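Side-chain contacts in putative dioxygenase (Nostoc punctiforme, PDB 2PEB), which is of unconfirmed function but probably acts as a metal-dependent, ring-opening dioxygenase of the Dopa 4,5-dioxygenase family: residues A20-V25 against E78-L83; P86-A91 against A96-W101; V59-N64 against K68-L73. All coordinates share one frame; numbering follows the deposited sequence.

Contact 1. Residues A20-V25 against E78-L83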
loop_
_atom_site.group_PDB
_atom_site.type_symbol
_atom_site.label_atom_id
_atom_site.label_comp_id
_atom_site.label_asym_id
_atom_site.label_seq_id
_atom_site.Cartn_x
_atom_site.Cartn_y
_atom_site.Cartn_z
ATOM N N ALA A 20 -13.759 17.467 -7.873
ATOM C CA ALA A 20 -15.214 17.647 -8.042
ATOM C C ALA A 20 -15.885 16.426 -8.651
ATOM O O ALA A 20 -16.955 16.040 -8.204
ATOM C CB ALA A 20 -15.512 18.872 -8.904
ATOM N N ALA A 21 -15.285 15.857 -9.702
ATOM C CA ALA A 21 -15.842 14.683 -10.400
ATOM C C ALA A 21 -15.991 13.454 -9.522
ATOM O O ALA A 21 -16.926 12.677 -9.685
ATOM C CB ALA A 21 -14.999 14.330 -11.635
ATOM N N SER A 22 -15.058 13.267 -8.600
ATOM C CA SER A 22 -15.026 12.083 -7.755
ATOM C C SER A 22 -15.460 12.372 -6.319
ATOM O O SER A 22 -15.373 11.492 -5.464
ATOM C CB SER A 22 -13.616 11.496 -7.722
ATOM O OG SER A 22 -12.685 12.466 -7.292
ATOM N N ARG A 23 -15.879 13.595 -6.026
ATOM C CA ARG A 23 -16.155 13.963 -4.630
ATOM C C ARG A 23 -17.218 13.068 -4.000
ATOM O O ARG A 23 -17.113 12.685 -2.830
ATOM C CB ARG A 23 -16.589 15.406 -4.588
ATOM C CG ARG A 23 -16.701 16.001 -3.238
ATOM C CD ARG A 23 -17.316 17.399 -3.357
ATOM N NE ARG A 23 -17.000 18.208 -2.190
ATOM C CZ ARG A 23 -17.526 18.030 -0.977
ATOM N NH1 ARG A 23 -18.422 17.074 -0.727
ATOM N NH2 ARG A 23 -17.150 18.829 0.009
ATOM N N ASP A 24 -18.217 12.701 -4.789
ATOM C CA ASP A 24 -19.299 11.866 -4.282
ATOM C C ASP A 24 -18.861 10.439 -3.997
ATOM O O ASP A 24 -19.247 9.866 -2.986
ATOM C CB ASP A 24 -20.513 11.893 -5.225
ATOM C CG ASP A 24 -21.181 13.262 -5.289
ATOM O OD1 ASP A 24 -21.135 14.033 -4.289
ATOM O OD2 ASP A 24 -21.760 13.575 -6.353
ATOM N N VAL A 25 -18.046 9.848 -4.864
ATOM C CA VAL A 25 -17.413 8.569 -4.540
ATOM C C VAL A 25 -16.598 8.683 -3.225
ATOM O O VAL A 25 -16.621 7.819 -2.348
ATOM C CB VAL A 25 -16.463 8.096 -5.700
ATOM C CG1 VAL A 25 -15.635 6.900 -5.267
ATOM C CG2 VAL A 25 -17.292 7.791 -6.948
ATOM N N GLU A 78 -12.990 2.463 -5.183
ATOM C CA GLU A 78 -13.669 2.906 -6.367
ATOM C C GLU A 78 -12.848 3.921 -7.161
ATOM O O GLU A 78 -13.363 4.963 -7.592
ATOM C CB GLU A 78 -15.007 3.517 -5.991
ATOM C CG GLU A 78 -16.002 2.536 -5.502
ATOM C CD GLU A 78 -17.377 3.167 -5.429
ATOM O OE1 GLU A 78 -17.969 3.427 -6.510
ATOM O OE2 GLU A 78 -17.851 3.416 -4.296
ATOM N N GLY A 79 -11.594 3.587 -7.413
ATOM C CA GLY A 79 -10.779 4.333 -8.327
ATOM C C GLY A 79 -10.112 5.543 -7.728
ATOM O O GLY A 79 -9.367 6.218 -8.428
ATOM N N LEU A 80 -10.366 5.819 -6.451
ATOM C CA LEU A 80 -9.715 6.954 -5.776
ATOM C C LEU A 80 -8.249 6.656 -5.473
ATOM O O LEU A 80 -7.877 5.512 -5.209
ATOM C CB LEU A 80 -10.433 7.242 -4.457
ATOM C CG LEU A 80 -11.871 7.714 -4.621
ATOM C CD1 LEU A 80 -12.518 7.788 -3.221
ATOM C CD2 LEU A 80 -11.966 9.067 -5.362
ATOM N N ASP A 81 -7.412 7.683 -5.528
ATOM C CA ASP A 81 -6.022 7.511 -5.113
ATOM C C ASP A 81 -5.939 7.797 -3.624
ATOM O O ASP A 81 -6.549 8.787 -3.139
ATOM C CB ASP A 81 -5.101 8.449 -5.884
ATOM C CG ASP A 81 -5.235 8.278 -7.394
ATOM O OD1 ASP A 81 -5.285 7.106 -7.841
ATOM O OD2 ASP A 81 -5.317 9.284 -8.147
ATOM N N ILE A 82 -5.200 6.954 -2.910
ATOM C CA ILE A 82 -5.152 6.971 -1.466
ATOM C C ILE A 82 -3.737 6.711 -0.997
ATOM O O ILE A 82 -3.108 5.717 -1.302
ATOM C CB ILE A 82 -6.124 5.929 -0.833
ATOM C CG1 ILE A 82 -7.548 6.179 -1.264
ATOM C CG2 ILE A 82 -6.118 5.964 0.654
ATOM C CD1 ILE A 82 -8.477 5.118 -0.784
ATOM N N LEU A 83 -3.211 7.697 -0.297
ATOM C CA LEU A 83 -2.015 7.567 0.465
ATOM C C LEU A 83 -2.257 7.010 1.852
ATOM O O LEU A 83 -3.107 7.505 2.602
ATOM C CB LEU A 83 -1.404 8.949 0.623
ATOM C CG LEU A 83 -0.170 9.044 1.518
ATOM C CD1 LEU A 83 1.027 8.357 0.844
ATOM C CD2 LEU A 83 0.206 10.515 1.823
#
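Val25 and Leu80 make the apolar heart of this contact, where methyl meets methyl: Val25 CG1 lies 3.8 Å from Leu80 CD1. The other branch of the leucine works separately, with Leu80 CD2 3.8 Å from Ser22 CB, so the forked end of Leu80 spans the approach to helix 23-36, from Ser22 to Val25. A branched residue suits this place, because Leu80 also packs on Ala26 and Val29 of the same helix and on Val16 of the sheet beneath. Val25 has CG1 trans to its own backbone N (chi1 170°), which turns that methyl to Leu80 and to Glu78 alike; Val25 CG1 approaches Glu78 CB to 3.5 Å, and the two side chains slant across each other.

Polar groups act outside the pairing. Ser22 OG is hydrogen-bonded to Asp19 N, and CB makes the nearest approach to the leucine. Glu78 meets the valine chiefly through CB, while OE1 forms a salt bridge with Arg28 on the same helix, one turn beyond Val25.

Dispersion and exclusion of water therefore hold the two segments directly together, and the Glu78–Arg28 pair adds a charged link at the more exposed margin, between Glu78, where the chain leaves helical angles just after helix 66-76, and helix 23-36.

Contact 2. Residues P86-A91 against A96-W101. With EDO (1,2-ethanediol), chain F.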
loop_
_atom_site.group_PDB
_atom_site.type_symbol
_atom_site.label_atom_id
_atom_site.label_comp_id
_atom_site.label_asym_id
_atom_site.label_seq_id
_atom_site.Cartn_x
_atom_site.Cartn_y
_atom_site.Cartn_z
ATOM N N PRO A 86 2.384 5.762 7.938
ATOM C CA PRO A 86 2.491 5.540 9.361
ATOM C C PRO A 86 2.769 6.831 10.070
ATOM O O PRO A 86 3.062 7.850 9.425
ATOM C CB PRO A 86 3.677 4.598 9.464
ATOM C CG PRO A 86 4.534 5.013 8.320
ATOM C CD PRO A 86 3.658 5.401 7.250
ATOM N N GLU A 87 2.621 6.763 11.388
ATOM C CA GLU A 87 2.969 7.863 12.264
ATOM C C GLU A 87 4.008 7.341 13.216
ATOM O O GLU A 87 3.684 6.584 14.125
ATOM C CB GLU A 87 1.734 8.345 13.018
ATOM C CG GLU A 87 0.720 8.920 12.097
ATOM C CD GLU A 87 -0.580 9.227 12.786
ATOM O OE1 GLU A 87 -1.200 8.302 13.364
ATOM O OE2 GLU A 87 -0.999 10.399 12.731
ATOM N N THR A 88 5.281 7.717 12.979
ATOM C CA THR A 88 6.414 7.250 13.725
ATOM C C THR A 88 7.201 8.403 14.336
ATOM O O THR A 88 8.253 8.184 14.951
ATOM C CB THR A 88 7.385 6.487 12.811
ATOM O OG1 THR A 88 7.993 7.417 11.912
ATOM C CG2 THR A 88 6.649 5.405 12.023
ATOM N N GLY A 89 6.682 9.624 14.220
ATOM C CA GLY A 89 7.376 10.808 14.728
ATOM C C GLY A 89 8.409 11.387 13.768
ATOM O O GLY A 89 9.247 12.178 14.195
ATOM N N ASP A 90 8.370 10.957 12.513
ATOM C CA ASP A 90 9.284 11.481 11.487
ATOM C C ASP A 90 8.463 11.838 10.278
ATOM O O ASP A 90 8.301 11.032 9.393
ATOM C CB ASP A 90 10.337 10.448 11.139
ATOM C CG ASP A 90 11.294 10.928 10.045
ATOM O OD1 ASP A 90 10.999 11.965 9.390
ATOM O OD2 ASP A 90 12.327 10.236 9.833
ATOM N N ALA A 91 7.885 13.029 10.295
ATOM C CA ALA A 91 6.890 13.387 9.299
ATOM C C ALA A 91 7.387 13.250 7.871
ATOM O O ALA A 91 6.666 12.766 7.021
ATOM C CB ALA A 91 6.388 14.778 9.550
ATOM N N ALA A 96 7.222 10.331 2.796
ATOM C CA ALA A 96 8.001 10.127 1.602
ATOM C C ALA A 96 8.544 8.701 1.390
ATOM O O ALA A 96 8.729 8.281 0.242
ATOM C CB ALA A 96 9.136 11.151 1.546
ATOM N N VAL A 97 8.867 8.015 2.481
ATOM C CA VAL A 97 9.636 6.784 2.439
ATOM C C VAL A 97 8.795 5.607 2.945
ATOM O O VAL A 97 8.826 4.506 2.369
ATOM C CB VAL A 97 10.930 6.913 3.286
ATOM C CG1 VAL A 97 11.755 5.672 3.221
ATOM C CG2 VAL A 97 11.785 8.129 2.824
ATOM N N TYR A 98 8.033 5.832 4.020
ATOM C CA TYR A 98 7.404 4.749 4.722
ATOM C C TYR A 98 5.980 4.550 4.274
ATOM O O TYR A 98 5.283 3.756 4.891
ATOM C CB TYR A 98 7.422 4.947 6.259
ATOM C CG TYR A 98 8.763 5.132 6.901
ATOM C CD1 TYR A 98 9.908 4.508 6.398
ATOM C CD2 TYR A 98 8.888 5.907 8.036
ATOM C CE1 TYR A 98 11.117 4.643 7.020
ATOM C CE2 TYR A 98 10.092 6.056 8.663
ATOM C CZ TYR A 98 11.205 5.447 8.126
ATOM O OH TYR A 98 12.385 5.618 8.741
ATOM N N SER A 99 5.527 5.260 3.256
ATOM C CA SER A 99 4.134 5.262 2.912
ATOM C C SER A 99 3.845 4.213 1.831
ATOM O O SER A 99 4.779 3.571 1.313
ATOM C CB SER A 99 3.710 6.668 2.430
ATOM O OG SER A 99 4.604 7.118 1.437
ATOM N N LEU A 100 2.575 4.032 1.532
ATOM C CA LEU A 100 2.132 3.234 0.395
ATOM C C LEU A 100 1.001 3.956 -0.295
ATOM O O LEU A 100 0.340 4.805 0.324
ATOM C CB LEU A 100 1.661 1.857 0.871
ATOM C CG LEU A 100 0.433 1.765 1.737
ATOM C CD1 LEU A 100 -0.859 1.930 0.911
ATOM C CD2 LEU A 100 0.497 0.420 2.544
ATOM N N TRP A 101 0.705 3.518 -1.514
ATOM C CA TRP A 101 -0.308 4.131 -2.348
ATOM C C TRP A 101 -1.242 3.080 -2.892
ATOM O O TRP A 101 -0.775 2.013 -3.320
ATOM C CB TRP A 101 0.298 4.880 -3.514
ATOM C CG TRP A 101 0.799 6.203 -3.165
ATOM C CD1 TRP A 101 2.083 6.516 -2.876
ATOM C CD2 TRP A 101 0.049 7.418 -3.098
ATOM N NE1 TRP A 101 2.193 7.851 -2.623
ATOM C CE2 TRP A 101 0.960 8.437 -2.775
ATOM C CE3 TRP A 101 -1.296 7.753 -3.322
ATOM C CZ2 TRP A 101 0.578 9.761 -2.634
ATOM C CZ3 TRP A 101 -1.668 9.078 -3.193
ATOM C CH2 TRP A 101 -0.736 10.063 -2.852
HETATM C C1 EDO F . 5.844 6.449 -1.421
HETATM O O1 EDO F . 5.764 6.029 -2.783
HETATM C C2 EDO F . 6.524 5.328 -0.682
HETATM O O2 EDO F . 5.856 4.098 -1.030
HETATM O O HOH W 1 12.442 7.625 10.578
#
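Pro86 and Tyr98 meet directly, the two side chains crossing at about a right angle. Pro86 CG lies 3.5 Å from Tyr98 CB, and Pro86 CD is 3.3 Å from Tyr98 O. That carbonyl is buried here without a hydrogen-bonding partner; what it meets is the CH2 of Pro86 CD, which is no conventional donor. Farther along, Thr88 OG1 sits at the edge of the phenol ring, 4.1 Å from Tyr98 CE2. The ring reaches Thr88 because Tyr98 CG is swung beside its backbone N, trans to the carbonyl carbon (chi1 -57°).

At the phenol end a water lies in the ring plane and bridges the segments. It donates to Asp90 OD2 at 2.7 Å and is 2.7 Å from Tyr98 OH. On the far flank a 1,2-ethanediol, probably from the crystallisation liquor, donates from O2 to Ser99 O at 2.6 Å, with its O1 near the edge of the Trp101 indole.

The second shell belongs to the short helix 91-96. Thr88 OG1 is hydrogen-bonded to Asp94 OD1 and Ser99 OG to His95 O, and Asp90 is the helix N-cap. Met74 and Leu75 of the second subunit pack on Pro86 and Tyr98. The arrangement is a strand–helix–strand connection with a capped helix, joining the neighbouring antiparallel strands 82-87 and 100-102 just beyond the zinc ligand His85.

Contact 3. Residues V59-N64 against K68-L73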
loop_
_atom_site.group_PDB
_atom_site.type_symbol
_atom_site.label_atom_id
_atom_site.label_comp_id
_atom_site.label_asym_id
_atom_site.label_seq_id
_atom_site.Cartn_x
_atom_site.Cartn_y
_atom_site.Cartn_z
ATOM N N VAL A 59 -8.100 10.186 7.381
ATOM C CA VAL A 59 -8.655 9.148 8.211
ATOM C C VAL A 59 -7.500 8.630 9.075
ATOM O O VAL A 59 -6.516 8.131 8.510
ATOM C CB VAL A 59 -9.135 7.963 7.348
ATOM C CG1 VAL A 59 -9.919 6.943 8.190
ATOM C CG2 VAL A 59 -10.001 8.455 6.178
ATOM N N ALA A 60 -7.602 8.728 10.392
ATOM C CA ALA A 60 -6.611 8.226 11.353
ATOM C C ALA A 60 -7.095 6.962 12.028
ATOM O O ALA A 60 -8.253 6.851 12.371
ATOM C CB ALA A 60 -6.257 9.282 12.435
ATOM N N PHE A 61 -6.168 6.037 12.294
ATOM C CA PHE A 61 -6.480 4.832 13.047
ATOM C C PHE A 61 -5.255 4.297 13.756
ATOM O O PHE A 61 -4.107 4.539 13.338
ATOM C CB PHE A 61 -7.096 3.747 12.184
ATOM C CG PHE A 61 -6.401 3.520 10.877
ATOM C CD1 PHE A 61 -6.700 4.328 9.760
ATOM C CD2 PHE A 61 -5.512 2.498 10.698
ATOM C CE1 PHE A 61 -6.083 4.142 8.553
ATOM C CE2 PHE A 61 -4.901 2.295 9.426
ATOM C CZ PHE A 61 -5.192 3.107 8.379
ATOM N N LEU A 62 -5.515 3.562 14.819
ATOM C CA LEU A 62 -4.464 2.825 15.543
ATOM C C LEU A 62 -3.981 1.618 14.732
ATOM O O LEU A 62 -4.653 1.190 13.812
ATOM C CB LEU A 62 -4.961 2.366 16.904
ATOM C CG LEU A 62 -5.192 3.496 17.921
ATOM C CD1 LEU A 62 -5.843 2.946 19.169
ATOM C CD2 LEU A 62 -3.848 4.194 18.254
ATOM N N PRO A 63 -2.787 1.100 15.059
ATOM C CA PRO A 63 -2.254 -0.025 14.292
ATOM C C PRO A 63 -3.170 -1.237 14.184
ATOM O O PRO A 63 -3.127 -1.907 13.121
ATOM C CB PRO A 63 -0.945 -0.330 14.998
ATOM C CG PRO A 63 -0.514 1.009 15.504
ATOM C CD PRO A 63 -1.821 1.553 16.066
ATOM N N ASN A 64 -3.994 -1.505 15.209
ATOM C CA ASN A 64 -4.936 -2.640 15.175
ATOM C C ASN A 64 -6.073 -2.561 14.113
ATOM O O ASN A 64 -6.832 -3.512 13.935
ATOM C CB ASN A 64 -5.446 -3.014 16.554
ATOM C CG ASN A 64 -6.498 -2.075 17.093
ATOM O OD1 ASN A 64 -7.035 -1.225 16.412
ATOM N ND2 ASN A 64 -6.842 -2.291 18.354
ATOM N N LYS A 68 -7.789 -4.036 8.774
ATOM C CA LYS A 68 -9.192 -3.864 8.495
ATOM C C LYS A 68 -9.408 -2.768 7.485
ATOM O O LYS A 68 -9.991 -3.005 6.428
ATOM C CB LYS A 68 -9.979 -3.608 9.788
ATOM C CG LYS A 68 -9.755 -4.752 10.799
ATOM C CD LYS A 68 -10.340 -4.452 12.172
ATOM C CE LYS A 68 -10.083 -5.601 13.160
ATOM N NZ LYS A 68 -9.995 -6.919 12.462
ATOM N N VAL A 69 -8.951 -1.550 7.802
ATOM C CA VAL A 69 -9.103 -0.406 6.943
ATOM C C VAL A 69 -8.450 -0.538 5.563
ATOM O O VAL A 69 -9.063 -0.288 4.541
ATOM C CB VAL A 69 -8.625 0.880 7.662
ATOM C CG1 VAL A 69 -8.633 2.055 6.682
ATOM C CG2 VAL A 69 -9.527 1.181 8.885
ATOM N N VAL A 70 -7.228 -1.010 5.524
ATOM C CA VAL A 70 -6.445 -0.955 4.307
ATOM C C VAL A 70 -6.931 -2.018 3.283
ATOM O O VAL A 70 -7.269 -1.685 2.145
ATOM C CB VAL A 70 -4.939 -1.024 4.576
ATOM C CG1 VAL A 70 -4.165 -1.083 3.236
ATOM C CG2 VAL A 70 -4.493 0.244 5.390
ATOM N N PRO A 71 -7.123 -3.273 3.733
ATOM C CA PRO A 71 -7.780 -4.228 2.793
ATOM C C PRO A 71 -9.168 -3.805 2.315
ATOM O O PRO A 71 -9.504 -4.011 1.140
ATOM C CB PRO A 71 -7.765 -5.534 3.562
ATOM C CG PRO A 71 -6.646 -5.394 4.564
ATOM C CD PRO A 71 -6.736 -3.937 4.988
ATOM N N TRP A 72 -9.954 -3.156 3.181
ATOM C CA TRP A 72 -11.227 -2.629 2.744
ATOM C C TRP A 72 -11.091 -1.609 1.639
ATOM O O TRP A 72 -11.815 -1.679 0.640
ATOM C CB TRP A 72 -12.055 -2.090 3.897
ATOM C CG TRP A 72 -13.467 -1.797 3.550
ATOM C CD1 TRP A 72 -14.532 -2.661 3.577
ATOM C CD2 TRP A 72 -13.996 -0.521 3.128
ATOM N NE1 TRP A 72 -15.680 -1.994 3.197
ATOM C CE2 TRP A 72 -15.378 -0.681 2.916
ATOM C CE3 TRP A 72 -13.427 0.750 2.920
ATOM C CZ2 TRP A 72 -16.183 0.360 2.480
ATOM C CZ3 TRP A 72 -14.252 1.796 2.492
ATOM C CH2 TRP A 72 -15.608 1.590 2.288
ATOM N N LEU A 73 -10.220 -0.626 1.798
ATOM C CA LEU A 73 -9.952 0.359 0.766
ATOM C C LEU A 73 -9.365 -0.252 -0.516
ATOM O O LEU A 73 -9.671 0.177 -1.633
ATOM C CB LEU A 73 -9.029 1.441 1.337
ATOM C CG LEU A 73 -9.633 2.378 2.393
ATOM C CD1 LEU A 73 -8.517 3.257 3.009
ATOM C CD2 LEU A 73 -10.705 3.169 1.725
#
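The backbone O of Val69 accepts the N of Leu73 at 3.0 Å, an ordinary helical bond in the turn whose Val69 side chain meets Phe61. One residue earlier, Trp72 N reaches Lys68 O at 3.3 Å. The helix is kinked at Pro71, whose ring nitrogen carries no hydrogen to give to the preceding turn.

Val69 stands over one face of the phenyl ring. Its CB lies 4.2 Å from the centroid of the Phe61 ring and 12° off the normal, a CH-pi contact, displaced slightly toward the rim. The methyl carries the approach farther, Val69 CG1 coming 3.8 Å from Phe61 CE1. Phe61 CG occupies the position between backbone N and carbonyl carbon (chi1 46°), crowded for a side chain but one from which the ring extends toward the helix. A flat aromatic suits the spot: it presents a broad face to a beta-branched residue. Val70 adds an oblique touch, its CG2 4.2 Å from Phe61 CZ.

This is the second strand-to-helix step of a ferredoxin-like fold, in which strand 55-61 turns through a short 3-10 segment into helix 66-76, lying on the antiparallel sheet. Leu33 of helix 23-36 packs on both Val59 and Val69, so the two helices share this apolar layer.

At the exposed margin the contact changes character. The aliphatic part of Lys68 runs by the backbone of Asn64, Lys68 CE lying 3.9 Å from Asn64 O; a long chain suits this exposed margin, since its methylene groups can lie along a neighbouring backbone. Beyond, the helix faces the second subunit: Val70 packs on Phe66 of that chain, Pro71 on its Ile9 and Trp72 on its Lys3.

Overall arrangement
All three contacts attach to one antiparallel sheet. Contacts 1 and 2 share strand 82-87, though their centres lie about 22 Å apart on opposite sides of the chain's centre; Ile82 O approaches Trp101 CE3 to 3.4 Å and joins them. Contact 3 falls within the stretch of chain between the two segments of contact 1, centres about 17 Å apart, and Leu73 CD2 touches Ile82 CD1 at 3.9 Å. Contacts 2 and 3 do not touch, but both meet the second subunit. The zinc, held by His13, His15 and His85, lies about 9 Å from the side chains of both Pro86 and Phe61, so contacts 2 and 3 approach the probable active site without supplying its ligands.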